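Local coordinates for 3-methylornithine synthase (Methanosarcina barkeri, PDB 3T7V), which isomerizes L-lysine to (3R)-3-methyl-D-ornithine by a radical mechanism, using a [4Fe-4S] cluster and S-adenosylmethionine, a step in pyrrolysine biosynthesis, at residues K271-A276 against G293-T298; C203-I208 against M233-T238; N57-N62 against M334-A339; N229-V234 against L267-R272. One frame throughout, in Å; residues are numbered along the deposited sequence.

Contact 1: K271-A276 against G293-T298. With MD0 (5-amino-D-isoleucine), chain D.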
# COMPACT_ATOMS: atom_id res chain seq x y z
N LYS A 271 -4.44 -11.08 11.51
CA LYS A 271 -3.31 -10.58 12.32
C LYS A 271 -2.41 -9.66 11.52
O LYS A 271 -1.34 -9.28 12.05
CB LYS A 271 -2.49 -11.77 12.81
CG LYS A 271 -3.30 -12.64 13.79
CD LYS A 271 -2.53 -13.91 14.23
CE LYS A 271 -3.39 -14.85 15.06
NZ LYS A 271 -2.56 -15.88 15.77
N ARG A 272 -2.76 -9.36 10.25
CA ARG A 272 -1.76 -8.67 9.36
C ARG A 272 -2.03 -7.16 9.31
O ARG A 272 -3.01 -6.65 9.81
CB ARG A 272 -1.76 -9.31 7.96
CG ARG A 272 -1.45 -10.85 8.04
CD ARG A 272 -0.04 -11.05 8.58
NE ARG A 272 0.43 -12.41 8.43
CZ ARG A 272 1.69 -12.78 8.61
NH1 ARG A 272 2.62 -11.90 8.94
NH2 ARG A 272 2.02 -14.05 8.44
N LEU A 273 -1.08 -6.42 8.75
CA LEU A 273 -1.25 -5.02 8.48
C LEU A 273 -2.08 -4.83 7.23
O LEU A 273 -1.85 -5.55 6.23
CB LEU A 273 0.14 -4.39 8.25
CG LEU A 273 1.03 -4.41 9.51
CD1 LEU A 273 2.43 -3.94 9.10
CD2 LEU A 273 0.45 -3.53 10.55
N ILE A 274 -3.04 -3.91 7.26
CA ILE A 274 -3.88 -3.59 6.09
C ILE A 274 -4.01 -2.10 6.06
O ILE A 274 -4.50 -1.50 7.06
CB ILE A 274 -5.29 -4.20 6.18
CG1 ILE A 274 -5.16 -5.70 6.39
CG2 ILE A 274 -6.15 -3.81 4.96
CD1 ILE A 274 -6.51 -6.48 6.58
N PRO A 275 -3.58 -1.43 4.98
CA PRO A 275 -3.53 0.04 4.93
C PRO A 275 -4.80 0.72 4.66
O PRO A 275 -5.67 0.21 3.86
CB PRO A 275 -2.50 0.33 3.85
CG PRO A 275 -2.49 -0.81 2.96
CD PRO A 275 -2.89 -2.02 3.82
N ALA A 276 -4.96 1.90 5.27
CA ALA A 276 -5.94 2.87 4.87
C ALA A 276 -5.10 3.98 4.16
O ALA A 276 -4.43 4.80 4.84
CB ALA A 276 -6.64 3.41 6.12
N GLY A 293 -11.76 -1.99 8.70
CA GLY A 293 -10.80 -2.98 9.24
C GLY A 293 -9.33 -2.70 9.00
O GLY A 293 -8.51 -3.47 9.40
N ALA A 294 -9.01 -1.58 8.39
CA ALA A 294 -7.59 -1.26 8.22
C ALA A 294 -6.95 -0.88 9.57
O ALA A 294 -7.62 -0.48 10.51
CB ALA A 294 -7.42 -0.10 7.24
N ASN A 295 -5.62 -0.98 9.63
CA ASN A 295 -4.89 -0.66 10.91
C ASN A 295 -3.63 0.19 10.74
O ASN A 295 -2.92 0.38 11.67
CB ASN A 295 -4.66 -1.94 11.75
CG ASN A 295 -3.68 -2.91 11.08
OD1 ASN A 295 -3.40 -2.84 9.95
ND2 ASN A 295 -3.22 -3.87 11.80
N ILE A 296 -3.31 0.57 9.50
CA ILE A 296 -2.15 1.43 9.24
C ILE A 296 -2.55 2.48 8.23
O ILE A 296 -3.19 2.17 7.21
CB ILE A 296 -0.88 0.59 8.81
CG1 ILE A 296 0.30 1.51 8.45
CG2 ILE A 296 -1.18 -0.36 7.63
CD1 ILE A 296 1.60 0.67 8.41
N VAL A 297 -2.16 3.70 8.45
CA VAL A 297 -2.54 4.81 7.56
C VAL A 297 -1.26 5.11 6.71
O VAL A 297 -0.16 5.17 7.25
CB VAL A 297 -2.94 6.07 8.30
CG1 VAL A 297 -3.33 7.20 7.34
CG2 VAL A 297 -4.14 5.80 9.23
N THR A 298 -1.47 5.12 5.37
CA THR A 298 -0.36 5.30 4.46
C THR A 298 -0.65 6.47 3.52
O THR A 298 -1.74 7.03 3.50
CB THR A 298 -0.11 4.02 3.62
OG1 THR A 298 -1.18 3.84 2.66
CG2 THR A 298 0.05 2.76 4.51
C MD0 D . 0.13 4.57 -0.66
N MD0 D . 0.64 6.39 -2.19
O MD0 D . 0.46 3.97 0.38
CA MD0 D . 1.19 5.23 -1.49
CB MD0 D . 1.78 4.22 -2.52
CD MD0 D . 3.56 2.34 -2.56
NE MD0 D . 4.22 1.35 -1.71
CG MD0 D . 2.53 3.10 -1.73
CG2 MD0 D . 0.73 3.57 -3.46
OXT MD0 D . -1.04 4.64 -1.05
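Segments 271-276 and 293-298 meet as neighbouring parallel strands of the TIM-barrel sheet, the two ends of a beta-alpha-beta unit whose helix is 278-291; the pairing shows how a side chain can stand in for backbone before a strand begins. Ahead of the regular ladder, N295 folds its amide back on I274: OD1 accepts from I274 N at 2.9 Å, while N295 N returns a bond to I274 O, also 2.9 Å, and I274 O takes a further weak bond from I296 N. With CG between the backbone N and the carbonyl carbon (chi1 67°), the amide stays beside its own backbone, and the residue holds I274 by both. ND2 makes only a weak bond to R272 O, an oxygen that R266 also binds. P275 brings no N-H; the regular ladder begins at A276, whose N reaches I296 O at a short 2.6 Å, and A276 O takes T298 N at 3.0 Å. On the A276 side of the sheet, the methyls of A276 and A294 abut; on the other, P275 CB rests against T298 CG2 at 3.6 Å. At T298 the pair reaches the product pocket, where OG1 donates to O of the bound 5-amino-D-isoleucine at 2.8 Å.

Contact 2: C203-I208 against M233-T238. With MD0 (5-amino-D-isoleucine), chain D; SAM (S-adenosylmethionine), chain C.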
# COMPACT_ATOMS: atom_id res chain seq x y z
N CYS A 203 10.14 -8.05 5.66
CA CYS A 203 8.70 -8.24 5.62
C CYS A 203 8.22 -7.81 4.21
O CYS A 203 8.90 -6.96 3.61
CB CYS A 203 8.05 -7.28 6.65
SG CYS A 203 8.28 -7.80 8.31
N VAL A 204 7.12 -8.36 3.71
CA VAL A 204 6.67 -8.04 2.34
C VAL A 204 5.25 -7.57 2.36
O VAL A 204 4.41 -8.03 3.19
CB VAL A 204 6.94 -9.15 1.36
CG1 VAL A 204 8.43 -9.52 1.35
CG2 VAL A 204 6.16 -10.37 1.67
N GLU A 205 4.95 -6.58 1.52
CA GLU A 205 3.55 -6.13 1.30
C GLU A 205 3.19 -6.50 -0.13
O GLU A 205 3.93 -6.17 -1.09
CB GLU A 205 3.47 -4.59 1.45
CG GLU A 205 2.00 -4.09 1.33
CD GLU A 205 1.78 -2.57 1.37
OE1 GLU A 205 2.71 -1.75 1.15
OE2 GLU A 205 0.56 -2.17 1.54
N ASP A 206 2.02 -7.13 -0.24
CA ASP A 206 1.40 -7.38 -1.55
C ASP A 206 0.14 -6.59 -1.63
O ASP A 206 -0.37 -6.07 -0.61
CB ASP A 206 1.11 -8.89 -1.69
CG ASP A 206 0.92 -9.39 -3.14
OD1 ASP A 206 1.00 -8.57 -4.11
OD2 ASP A 206 0.78 -10.66 -3.26
N GLY A 207 -0.36 -6.44 -2.85
CA GLY A 207 -1.52 -5.58 -3.04
C GLY A 207 -2.23 -5.92 -4.32
O GLY A 207 -1.62 -6.34 -5.29
N ILE A 208 -3.52 -5.65 -4.29
CA ILE A 208 -4.37 -5.76 -5.50
C ILE A 208 -5.10 -4.49 -5.83
O ILE A 208 -5.26 -3.59 -4.97
CB ILE A 208 -5.24 -6.98 -5.35
CG1 ILE A 208 -6.21 -6.73 -4.24
CG2 ILE A 208 -4.33 -8.26 -5.34
CD1 ILE A 208 -7.18 -7.96 -3.99
N MET A 233 1.79 -7.68 5.07
CA MET A 233 0.89 -6.57 4.86
C MET A 233 0.21 -6.85 3.53
O MET A 233 0.84 -7.33 2.57
CB MET A 233 1.67 -5.23 4.83
CG MET A 233 0.78 -4.02 4.67
SD MET A 233 1.81 -2.57 4.97
CE MET A 233 0.64 -1.31 4.67
N VAL A 234 -1.11 -6.61 3.52
CA VAL A 234 -1.90 -6.84 2.28
C VAL A 234 -2.76 -5.61 2.09
O VAL A 234 -3.35 -5.05 3.03
CB VAL A 234 -2.83 -8.09 2.37
CG1 VAL A 234 -1.94 -9.36 2.35
CG2 VAL A 234 -3.65 -8.05 3.64
N ARG A 235 -2.85 -5.20 0.84
CA ARG A 235 -3.66 -4.01 0.52
C ARG A 235 -4.55 -4.18 -0.67
O ARG A 235 -4.33 -5.03 -1.56
CB ARG A 235 -2.79 -2.78 0.40
CG ARG A 235 -2.14 -2.63 -0.87
CD ARG A 235 -1.74 -1.15 -1.20
NE ARG A 235 -0.84 -0.60 -0.16
CZ ARG A 235 -0.66 0.70 0.05
NH1 ARG A 235 -1.35 1.60 -0.68
NH2 ARG A 235 0.15 1.09 1.01
N VAL A 236 -5.55 -3.31 -0.70
CA VAL A 236 -6.34 -3.12 -1.93
C VAL A 236 -6.42 -1.63 -2.19
O VAL A 236 -6.59 -0.84 -1.24
CB VAL A 236 -7.72 -3.83 -1.82
CG1 VAL A 236 -8.38 -3.36 -0.50
CG2 VAL A 236 -8.58 -3.50 -3.02
N MET A 237 -6.26 -1.23 -3.44
CA MET A 237 -6.49 0.15 -3.85
C MET A 237 -7.55 0.26 -4.90
O MET A 237 -7.57 -0.58 -5.84
CB MET A 237 -5.18 0.73 -4.38
CG MET A 237 -4.09 0.61 -3.33
SD MET A 237 -2.62 1.45 -3.85
CE MET A 237 -2.93 3.25 -4.11
N THR A 238 -8.42 1.26 -4.75
CA THR A 238 -9.32 1.58 -5.87
C THR A 238 -8.56 2.17 -7.05
O THR A 238 -7.78 3.15 -6.83
CB THR A 238 -10.32 2.69 -5.41
OG1 THR A 238 -10.99 2.19 -4.22
CG2 THR A 238 -11.32 3.03 -6.52
C MD0 D . 0.13 4.57 -0.66
N MD0 D . 0.64 6.39 -2.19
O MD0 D . 0.46 3.97 0.38
CA MD0 D . 1.19 5.23 -1.49
CB MD0 D . 1.78 4.22 -2.52
CD MD0 D . 3.56 2.34 -2.56
NE MD0 D . 4.22 1.35 -1.71
CG MD0 D . 2.53 3.10 -1.73
CG2 MD0 D . 0.73 3.57 -3.46
OXT MD0 D . -1.04 4.64 -1.05
N SAM C . 7.16 1.55 -9.49
CA SAM C . 7.08 0.64 -8.45
C SAM C . 6.08 -0.43 -8.64
O SAM C . 5.33 -0.41 -9.63
OXT SAM C . 6.12 -1.41 -7.81
CB SAM C . 6.44 1.14 -7.36
CG SAM C . 5.24 2.00 -7.46
SD SAM C . 3.83 1.37 -6.46
CE SAM C . 3.65 2.67 -5.28
C5' SAM C . 2.47 1.69 -7.55
C4' SAM C . 1.42 0.90 -7.31
O4' SAM C . 0.58 2.19 -7.05
C3' SAM C . 1.02 0.08 -8.29
O3' SAM C . 1.48 -1.08 -7.59
C2' SAM C . -0.46 0.27 -7.92
O2' SAM C . -0.98 -0.76 -7.01
C1' SAM C . -0.72 1.68 -7.36
N9 SAM C . -1.23 2.58 -8.47
C8 SAM C . -0.58 3.08 -9.56
N7 SAM C . -1.44 3.78 -10.29
C5 SAM C . -2.65 3.74 -9.65
C6 SAM C . -3.92 4.23 -10.00
N6 SAM C . -4.15 4.92 -11.11
N1 SAM C . -4.93 4.05 -9.13
C2 SAM C . -4.76 3.34 -7.97
N3 SAM C . -3.58 2.76 -7.67
C4 SAM C . -2.53 2.99 -8.51
O HOH W 1 2.31 0.63 2.73
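Strands 203-208 and 233-238 belong to a beta-alpha-beta unit of the radical SAM TIM barrel, joined through helix 216-228, and carry R235 and M237 of the product pocket. E205 pairs with M233 and G207 with R235 in parallel register, and an alternating ladder of backbone bonds, among them I208 N to R235 O at 2.9 Å, ties the strands together. The contact illustrates how a second-shell carboxylate positions a ligand-binding arginine. E205 is fully stretched, CG anti to the backbone N (chi1 -176°), and lies beside the equally extended M233, both pointing the same way. Its OE2 receives R235 NE at 2.7 Å in a nearly straight salt bridge (172°). The oxygen lies in the guanidinium plane, yet the nitrogen approaches it from above the carboxylate plane, the two groups being turned 59° apart. OE1 is held separately by Y169 OH and by a water that makes a weak bond to R235 NH2. At G207 the absence of a side chain lets R235 CG come to 3.7 Å from G207 CA. On the opposite face of the sheet from E205 and R235, I208 CG1 packs on V236 CB. M237, bent at its thioether, sets CE 3.7 Å from both N3 of S-adenosylmethionine and CG2 of the bound 5-amino-D-isoleucine. Two guanidinium nitrogens donate to separate oxygens of that ligand's carboxylate: R235 NH2 to O at 3.0 Å and NH1 to OXT at 3.1 Å.

Contact 3: N57-N62 against M334-A339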
# COMPACT_ATOMS: atom_id res chain seq x y z
N ASN A 57 -7.57 -0.14 19.52
CA ASN A 57 -7.81 1.12 18.84
C ASN A 57 -6.52 1.79 18.42
O ASN A 57 -6.56 2.99 18.17
CB ASN A 57 -8.62 2.09 19.70
CG ASN A 57 -7.83 2.67 20.86
OD1 ASN A 57 -6.91 2.04 21.41
ND2 ASN A 57 -8.16 3.92 21.23
N ARG A 58 -5.43 1.03 18.29
CA ARG A 58 -4.12 1.59 18.00
C ARG A 58 -3.81 1.46 16.51
O ARG A 58 -4.05 0.44 15.91
CB ARG A 58 -3.02 0.95 18.85
CG ARG A 58 -3.25 0.99 20.38
CD ARG A 58 -3.51 2.37 20.94
NE ARG A 58 -2.26 3.13 21.11
CZ ARG A 58 -1.42 3.08 22.16
NH1 ARG A 58 -1.65 2.29 23.24
NH2 ARG A 58 -0.32 3.85 22.11
N VAL A 59 -3.26 2.52 15.91
CA VAL A 59 -3.09 2.56 14.47
C VAL A 59 -1.62 2.88 14.20
O VAL A 59 -0.97 3.67 14.90
CB VAL A 59 -4.00 3.74 13.91
CG1 VAL A 59 -3.75 3.93 12.40
CG2 VAL A 59 -5.46 3.46 14.20
N PHE A 60 -1.09 2.30 13.12
CA PHE A 60 0.28 2.57 12.67
C PHE A 60 0.25 3.66 11.60
O PHE A 60 -0.78 3.83 10.92
CB PHE A 60 0.92 1.27 12.13
CG PHE A 60 0.99 0.16 13.13
CD1 PHE A 60 1.74 0.33 14.28
CD2 PHE A 60 0.30 -1.01 12.92
CE1 PHE A 60 1.77 -0.71 15.25
CE2 PHE A 60 0.39 -2.09 13.84
CZ PHE A 60 1.12 -1.89 14.98
N LEU A 61 1.34 4.39 11.45
CA LEU A 61 1.42 5.59 10.57
C LEU A 61 2.66 5.47 9.67
O LEU A 61 3.79 5.32 10.16
CB LEU A 61 1.52 6.86 11.38
CG LEU A 61 0.41 7.06 12.37
CD1 LEU A 61 0.72 8.24 13.33
CD2 LEU A 61 -0.91 7.28 11.64
N ASN A 62 2.47 5.52 8.34
CA ASN A 62 3.60 5.33 7.37
C ASN A 62 3.69 6.58 6.52
O ASN A 62 2.69 7.01 5.87
CB ASN A 62 3.21 4.13 6.47
CG ASN A 62 4.35 3.58 5.62
OD1 ASN A 62 5.50 3.88 5.81
ND2 ASN A 62 3.98 2.64 4.73
N MET A 334 -12.12 9.82 16.04
CA MET A 334 -12.64 8.46 15.84
C MET A 334 -12.51 7.60 17.06
O MET A 334 -13.06 6.52 17.09
CB MET A 334 -11.86 7.73 14.72
CG MET A 334 -12.11 8.30 13.37
SD MET A 334 -11.04 7.35 12.26
CE MET A 334 -11.91 5.76 12.27
N GLY A 335 -11.76 8.07 18.08
CA GLY A 335 -11.47 7.24 19.24
C GLY A 335 -10.30 6.31 19.08
O GLY A 335 -10.20 5.27 19.80
N MET A 336 -9.41 6.66 18.16
CA MET A 336 -8.24 5.79 17.90
C MET A 336 -6.99 6.56 18.27
O MET A 336 -7.03 7.80 18.38
CB MET A 336 -8.22 5.34 16.43
CG MET A 336 -9.47 4.46 16.13
SD MET A 336 -9.39 3.88 14.44
CE MET A 336 -8.80 2.19 14.80
N LYS A 337 -5.88 5.85 18.38
CA LYS A 337 -4.58 6.46 18.85
C LYS A 337 -3.40 5.85 18.11
O LYS A 337 -3.42 4.66 17.82
CB LYS A 337 -4.43 6.21 20.39
CG LYS A 337 -3.22 6.75 21.12
CD LYS A 337 -3.30 6.40 22.61
CE LYS A 337 -2.03 6.83 23.40
NZ LYS A 337 -1.60 8.22 23.06
N PRO A 338 -2.35 6.62 17.86
CA PRO A 338 -1.19 5.93 17.34
C PRO A 338 -0.66 4.86 18.25
O PRO A 338 -0.63 5.04 19.49
CB PRO A 338 -0.17 7.06 17.09
CG PRO A 338 -0.98 8.29 16.98
CD PRO A 338 -2.16 8.07 17.93
N ALA A 339 -0.20 3.74 17.63
CA ALA A 339 0.42 2.64 18.35
C ALA A 339 1.80 2.99 18.94
O ALA A 339 2.50 3.94 18.51
CB ALA A 339 0.57 1.44 17.41
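R58 and K337 lie side by side, pointing the same way, and the aliphatic chain of the lysine forms a ridge under the flat guanidinium: K337 CD sits 3.6 Å from its plane, displaced toward the rim. Bends at chi2 and chi3 fold the arginine back so that its edge grips a single oxygen, P338 O, with NE at 3.0 Å and NH2 at 2.9 Å. At the other end N57 ND2 donates to G335 O in an almost straight bond (175°), at the glycine of the Schellman motif that ends helix 324-334. Apolar bumps meet along the rest of the pair. V59 CG2 meets M336 CE at 3.6 Å, the two side chains crossing at about a right angle, and L61 CD1 touches the ring of P338 at CG. The methyl of A339 presses closely on the F60 ring, CB standing 3.3 Å from CE1; F344 and H109 pack edge-to-face with the same ring. Backbone bonds join the two strands, including A339 N to V59 O at 2.8 Å. Here a short parallel strand, 337-338, arriving from near the C-terminus, is laid beside the start of strand 58-68, a branch on the curled parallel sheet of the TIM-barrel fold.

Contact 4: N229-V234 against L267-R272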
# COMPACT_ATOMS: atom_id res chain seq x y z
N ASN A 229 1.57 -16.77 -0.51
CA ASN A 229 2.93 -16.34 -0.17
C ASN A 229 3.14 -15.75 1.28
O ASN A 229 4.25 -15.30 1.64
CB ASN A 229 3.35 -15.34 -1.25
CG ASN A 229 2.91 -15.79 -2.67
OD1 ASN A 229 1.99 -15.22 -3.27
ND2 ASN A 229 3.57 -16.85 -3.18
N ASP A 230 2.12 -15.76 2.12
CA ASP A 230 2.26 -15.35 3.53
C ASP A 230 2.81 -13.90 3.70
O ASP A 230 3.82 -13.63 4.36
CB ASP A 230 3.14 -16.37 4.31
CG ASP A 230 2.97 -16.28 5.81
OD1 ASP A 230 1.83 -15.99 6.26
OD2 ASP A 230 3.96 -16.53 6.55
N PRO A 231 2.17 -12.94 3.05
CA PRO A 231 2.67 -11.56 3.17
C PRO A 231 2.41 -11.00 4.57
O PRO A 231 1.48 -11.39 5.28
CB PRO A 231 1.83 -10.81 2.14
CG PRO A 231 0.56 -11.60 2.11
CD PRO A 231 0.94 -13.03 2.28
N ASP A 232 3.24 -10.03 4.95
CA ASP A 232 3.11 -9.34 6.25
C ASP A 232 2.08 -8.22 6.25
O ASP A 232 1.51 -7.88 7.29
CB ASP A 232 4.48 -8.83 6.67
CG ASP A 232 5.49 -9.95 6.70
OD1 ASP A 232 5.48 -10.66 7.72
OD2 ASP A 232 6.20 -10.25 5.66
N MET A 233 1.79 -7.68 5.07
CA MET A 233 0.89 -6.57 4.86
C MET A 233 0.21 -6.85 3.53
O MET A 233 0.84 -7.33 2.57
CB MET A 233 1.67 -5.23 4.83
CG MET A 233 0.78 -4.02 4.67
SD MET A 233 1.81 -2.57 4.97
CE MET A 233 0.64 -1.31 4.67
N VAL A 234 -1.11 -6.61 3.52
CA VAL A 234 -1.90 -6.84 2.28
C VAL A 234 -2.76 -5.61 2.09
O VAL A 234 -3.35 -5.05 3.03
CB VAL A 234 -2.83 -8.09 2.37
CG1 VAL A 234 -1.94 -9.36 2.35
CG2 VAL A 234 -3.65 -8.05 3.64
N LEU A 267 -10.78 -10.23 7.41
CA LEU A 267 -11.34 -11.49 7.87
C LEU A 267 -10.46 -12.66 7.42
O LEU A 267 -10.49 -13.71 8.01
CB LEU A 267 -12.79 -11.62 7.37
CG LEU A 267 -13.79 -10.58 7.94
CD1 LEU A 267 -15.18 -10.68 7.31
CD2 LEU A 267 -13.93 -10.74 9.43
N MET A 268 -9.75 -12.52 6.30
CA MET A 268 -8.81 -13.51 5.78
C MET A 268 -7.42 -13.47 6.41
O MET A 268 -6.76 -14.50 6.48
CB MET A 268 -8.59 -13.34 4.26
CG MET A 268 -9.83 -13.70 3.47
SD MET A 268 -9.38 -13.54 1.69
CE MET A 268 -8.12 -14.86 1.48
N PHE A 269 -6.91 -12.27 6.75
CA PHE A 269 -5.61 -12.07 7.31
C PHE A 269 -5.74 -11.30 8.63
O PHE A 269 -5.35 -10.12 8.78
CB PHE A 269 -4.78 -11.18 6.34
CG PHE A 269 -4.62 -11.77 4.97
CD1 PHE A 269 -5.46 -11.46 3.92
CD2 PHE A 269 -3.48 -12.59 4.70
CE1 PHE A 269 -5.30 -12.03 2.62
CE2 PHE A 269 -3.32 -13.15 3.42
CZ PHE A 269 -4.21 -12.87 2.38
N PRO A 270 -6.35 -11.90 9.64
CA PRO A 270 -6.79 -11.19 10.80
C PRO A 270 -5.64 -10.50 11.57
O PRO A 270 -5.87 -9.45 12.18
CB PRO A 270 -7.51 -12.25 11.65
CG PRO A 270 -7.03 -13.53 11.07
CD PRO A 270 -6.80 -13.30 9.62
N LYS A 271 -4.44 -11.08 11.51
CA LYS A 271 -3.31 -10.58 12.32
C LYS A 271 -2.41 -9.66 11.52
O LYS A 271 -1.34 -9.28 12.05
CB LYS A 271 -2.49 -11.77 12.81
CG LYS A 271 -3.30 -12.64 13.79
CD LYS A 271 -2.53 -13.91 14.23
CE LYS A 271 -3.39 -14.85 15.06
NZ LYS A 271 -2.56 -15.88 15.77
N ARG A 272 -2.76 -9.36 10.25
CA ARG A 272 -1.76 -8.67 9.36
C ARG A 272 -2.03 -7.16 9.31
O ARG A 272 -3.01 -6.65 9.81
CB ARG A 272 -1.76 -9.31 7.96
CG ARG A 272 -1.45 -10.85 8.04
CD ARG A 272 -0.04 -11.05 8.58
NE ARG A 272 0.43 -12.41 8.43
CZ ARG A 272 1.69 -12.78 8.61
NH1 ARG A 272 2.62 -11.90 8.94
NH2 ARG A 272 2.02 -14.05 8.44
O HOH W 2 2.29 -8.74 9.88
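One face of the F269 ring carries V234 CG1, 4.1 Å from the centroid and only 6° off the ring normal, a CH-pi contact over the centre; V234 CG2 reaches CD1, and P231 CG approaches CE2 at an oblique angle. A second flat group, the R272 guanidinium, has P231 O over one face, toward the rim, and a water at its edge. These groups join two loops of the TIM barrel: the one entering strand 233-238, and the type I turn from F269 to R272 that follows helix 258-268, closed by R272 N bonding to F269 O. The ring packs against the buried V234, while the guanidinium reaches the exposed D230. R272 thus meets two aspartates in a salt-bridge network. D232 OD1 is a long 3.3 Å from NH1; the other oxygen of D232, OD2, is held by V204 N on the neighbouring strand. The water donates to D232 O and makes a weak bond with NH1. Closer is D230, whose chain crosses the arginine at about a right angle, with carboxylate and guanidinium planes 76° apart and OD1 2.9 Å from R272 NH2.

How the contacts relate
Contacts 1 and 2 converge on the same ligand, T298 from one and R235 from the other, with centres about 10 Å apart; the proline ring bridges them, P275 CG lying 3.2 Å from R235 CB. Strand 233-238 is common to contacts 2 and 4, which share M233 and V234. R272 and K271 likewise belong to both contacts 1 and 4, and L273 O bonds to V234 N at 3.0 Å. Contact 3 stands farther off, its centre about 19 Å from those of contacts 2 and 4, but strand 58-68 adjoins strand 296-300 of contact 1, where V297 N reaches F60 O at 2.8 Å.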